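Local coordinates for protein aminoglycoside N(6')-acetyltransferase type 1 (PDB 2VBQ) that transfers an acetyl group from acetyl-CoA to the 6'-amino group of aminoglycoside antibiotics, conferring resistance to them, and works as a homodimer, at residues V96-I101 against A118-W123. Residues are numbered along the deposited sequence; the frame is centred on the assembly and turned at random.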
ATOM      1  N   VAL A  96      -0.415  10.206  -3.471  1.00 10.97           N
ATOM      2  CA  VAL A  96      -0.146  10.840  -2.157  1.00 10.94           C
ATOM      3  C   VAL A  96      -0.919  10.134  -1.041  1.00 11.29           C
ATOM      4  O   VAL A  96      -2.157   9.992  -1.098  1.00 11.47           O
ATOM      5  CB  VAL A  96      -0.325  12.427  -2.140  1.00 10.89           C
ATOM      6  CG1 VAL A  96      -1.763  12.867  -2.399  1.00  9.42           C
ATOM      7  CG2 VAL A  96       0.241  13.016  -0.823  1.00  8.56           C
ATOM      8  N   PHE A  97      -0.176   9.612  -0.065  1.00 10.20           N
ATOM      9  CA  PHE A  97      -0.777   8.719   0.901  1.00 10.72           C
ATOM     10  C   PHE A  97      -0.716   9.294   2.316  1.00 10.62           C
ATOM     11  O   PHE A  97       0.344   9.755   2.765  1.00 10.44           O
ATOM     12  CB  PHE A  97      -0.149   7.291   0.879  1.00 10.86           C
ATOM     13  CG  PHE A  97      -1.063   6.252   1.489  1.00 10.37           C
ATOM     14  CD1 PHE A  97      -1.117   6.063   2.876  1.00 10.49           C
ATOM     15  CD2 PHE A  97      -1.942   5.529   0.681  1.00 10.38           C
ATOM     16  CE1 PHE A  97      -2.006   5.141   3.446  1.00  9.64           C
ATOM     17  CE2 PHE A  97      -2.828   4.610   1.248  1.00 11.45           C
ATOM     18  CZ  PHE A  97      -2.843   4.416   2.630  1.00  9.51           C
ATOM     19  N   LEU A  98      -1.870   9.305   2.989  1.00 10.34           N
ATOM     20  CA  LEU A  98      -1.951   9.745   4.392  1.00  9.04           C
ATOM     21  C   LEU A  98      -1.461   8.599   5.301  1.00  9.23           C
ATOM     22  O   LEU A  98      -2.200   7.647   5.565  1.00  9.23           O
ATOM     23  CB  LEU A  98      -3.386  10.206   4.739  1.00  8.88           C
ATOM     24  CG  LEU A  98      -3.617  10.866   6.124  1.00  9.71           C
ATOM     25  CD1 LEU A  98      -2.866  12.210   6.227  1.00 10.37           C
ATOM     26  CD2 LEU A  98      -5.090  11.068   6.430  1.00  9.51           C
ATOM     27  N   GLU A  99      -0.213   8.701   5.773  1.00  8.96           N
ATOM     28  CA  GLU A  99       0.434   7.621   6.518  1.00 10.12           C
ATOM     29  C   GLU A  99       0.075   7.634   8.011  1.00 10.01           C
ATOM     30  O   GLU A  99       0.094   6.595   8.671  1.00  9.71           O
ATOM     31  CB  GLU A  99       1.971   7.649   6.326  1.00 10.01           C
ATOM     32  CG  GLU A  99       2.469   7.468   4.856  1.00 11.47           C
ATOM     33  CD  GLU A  99       2.297   6.037   4.287  1.00 12.24           C
ATOM     34  OE1 GLU A  99       1.719   5.153   4.959  1.00 11.72           O
ATOM     35  OE2 GLU A  99       2.727   5.803   3.137  1.00 12.22           O
ATOM     36  N   GLY A 100      -0.296   8.807   8.522  1.00 11.17           N
ATOM     37  CA  GLY A 100      -0.702   8.952   9.938  1.00 10.84           C
ATOM     38  C   GLY A 100      -1.307  10.321  10.177  1.00 10.98           C
ATOM     39  O   GLY A 100      -0.883  11.293   9.563  1.00 11.41           O
ATOM     40  N   ILE A 101      -2.289  10.404  11.067  1.00 10.10           N
ATOM     41  CA  ILE A 101      -2.866  11.679  11.438  1.00 10.71           C
ATOM     42  C   ILE A 101      -3.368  11.608  12.887  1.00 11.13           C
ATOM     43  O   ILE A 101      -3.985  10.609  13.308  1.00 12.09           O
ATOM     44  CB  ILE A 101      -3.970  12.153  10.440  1.00 10.22           C
ATOM     45  CG1 ILE A 101      -4.302  13.634  10.661  1.00 12.18           C
ATOM     46  CG2 ILE A 101      -5.223  11.227  10.517  1.00 10.75           C
ATOM     47  CD1 ILE A 101      -4.916  14.340   9.485  1.00 13.08           C
ATOM     48  N   ALA A 118      -5.589  19.039   3.907  1.00 12.20           N
ATOM     49  CA  ALA A 118      -5.452  20.030   2.835  1.00 11.73           C
ATOM     50  C   ALA A 118      -3.986  20.296   2.468  1.00 12.56           C
ATOM     51  O   ALA A 118      -3.652  20.427   1.273  1.00 12.18           O
ATOM     52  CB  ALA A 118      -6.162  21.311   3.205  1.00 11.68           C
ATOM     53  N   ALA A 119      -3.116  20.364   3.485  1.00 12.15           N
ATOM     54  CA  ALA A 119      -1.675  20.518   3.287  1.00 12.60           C
ATOM     55  C   ALA A 119      -1.050  19.285   2.610  1.00 12.29           C
ATOM     56  O   ALA A 119      -0.212  19.439   1.707  1.00 13.06           O
ATOM     57  CB  ALA A 119      -0.963  20.813   4.627  1.00 11.48           C
ATOM     58  N   VAL A 120      -1.416  18.081   3.069  1.00 12.42           N
ATOM     59  CA  VAL A 120      -0.970  16.821   2.416  1.00 11.91           C
ATOM     60  C   VAL A 120      -1.380  16.809   0.931  1.00 12.45           C
ATOM     61  O   VAL A 120      -0.564  16.488   0.060  1.00 11.62           O
ATOM     62  CB  VAL A 120      -1.563  15.544   3.114  1.00 12.57           C
ATOM     63  CG1 VAL A 120      -1.360  14.271   2.232  1.00  9.84           C
ATOM     64  CG2 VAL A 120      -0.986  15.352   4.520  1.00  9.98           C
ATOM     65  N   GLN A 121      -2.656  17.105   0.670  1.00 13.22           N
ATOM     66  CA  GLN A 121      -3.185  17.222  -0.706  1.00 15.43           C
ATOM     67  C   GLN A 121      -2.414  18.204  -1.585  1.00 15.35           C
ATOM     68  O   GLN A 121      -2.059  17.875  -2.735  1.00 15.61           O
ATOM     69  CB  GLN A 121      -4.684  17.579  -0.706  1.00 15.52           C
ATOM     70  CG  GLN A 121      -5.322  17.470  -2.109  1.00 17.78           C
ATOM     71  CD  GLN A 121      -6.803  17.783  -2.116  1.00 19.45           C
ATOM     72  OE1 GLN A 121      -7.538  17.412  -1.203  1.00 23.49           O
ATOM     73  NE2 GLN A 121      -7.249  18.476  -3.155  1.00 25.29           N
ATOM     74  N   ARG A 122      -2.164  19.397  -1.046  1.00 15.35           N
ATOM     75  CA  ARG A 122      -1.384  20.461  -1.701  1.00 16.60           C
ATOM     76  C   ARG A 122       0.024  19.941  -2.064  1.00 15.87           C
ATOM     77  O   ARG A 122       0.473  20.042  -3.208  1.00 14.31           O
ATOM     78  CB  ARG A 122      -1.310  21.682  -0.759  1.00 16.47           C
ATOM     79  CG  ARG A 122      -0.651  22.974  -1.301  1.00 18.58           C
ATOM     80  CD  ARG A 122      -0.583  24.069  -0.197  1.00 20.26           C
ATOM     81  NE  ARG A 122      -1.886  24.166   0.484  1.00 27.79           N
ATOM     82  CZ  ARG A 122      -2.118  24.139   1.804  1.00 26.79           C
ATOM     83  NH1 ARG A 122      -1.121  24.070   2.692  1.00 28.50           N
ATOM     84  NH2 ARG A 122      -3.375  24.195   2.237  1.00 23.57           N
ATOM     85  N   TRP A 123       0.701  19.345  -1.080  1.00 14.57           N
ATOM     86  CA  TRP A 123       1.997  18.723  -1.299  1.00 13.97           C
ATOM     87  C   TRP A 123       1.950  17.645  -2.425  1.00 13.97           C
ATOM     88  O   TRP A 123       2.780  17.652  -3.366  1.00 13.44           O
ATOM     89  CB  TRP A 123       2.529  18.140   0.033  1.00 12.97           C
ATOM     90  CG  TRP A 123       3.863  17.471  -0.075  1.00 12.56           C
ATOM     91  CD1 TRP A 123       5.069  18.076  -0.345  1.00 11.53           C
ATOM     92  CD2 TRP A 123       4.139  16.081   0.107  1.00 12.00           C
ATOM     93  NE1 TRP A 123       6.064  17.138  -0.352  1.00 12.54           N
ATOM     94  CE2 TRP A 123       5.523  15.905  -0.085  1.00 13.82           C
ATOM     95  CE3 TRP A 123       3.348  14.961   0.397  1.00 13.08           C
ATOM     96  CZ2 TRP A 123       6.139  14.647  -0.002  1.00 12.92           C
ATOM     97  CZ3 TRP A 123       3.957  13.715   0.497  1.00 11.83           C
ATOM     98  CH2 TRP A 123       5.355  13.569   0.305  1.00 11.52           C
TER
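V96 and V120 form the centre of this small apolar contact, with L98 and W123 adding to it from the strand and the helix respectively. The two valines meet by one methyl each, CG2 of V96 lying 3.7 Å from CG1 of V120, and the same V96 methyl also rests 3.7 Å from the backbone O of V120. V96 points its CB at the helix, and CG2, anti to the backbone N, then runs on in the strand direction, between V120 and the indole of W123. There it approaches the six-membered ring obliquely, 3.9 Å from CE3 of W123 and almost as near to CZ3. V120 uses both branches: while CG1 takes V96, CG2 reaches along the strand to CD1 of L98 at 4.0 Å, the two side chains running at about a right angle. The CB of L98 is turned neither to the helix nor from it, but CD1 at the end of the side chain comes nearer. The contact is van der Waals packing throughout and buries 202 Å² summed over both segments. Around it, V120 and W123 also pack on A80 of strand 73-83, V96 touches M132 of strand 131-136, and C165 of the second subunit packs on V96. Further along the strand, E99 and G100 make a classic beta bulge opposite D79, and E99 O and I101 N hydrogen-bond the bound bisubstrate analogue. The axes of segments 96-101 and 118-123 come within 8.6 Å and run roughly antiparallel, at 149°. Helix 112-126 packs on one face of the sheet and, lying in sequence between parallel strands 95-103 and 131-136, is the crossover of their beta-alpha-beta unit, in the acetyl-CoA-binding core of the GNAT fold.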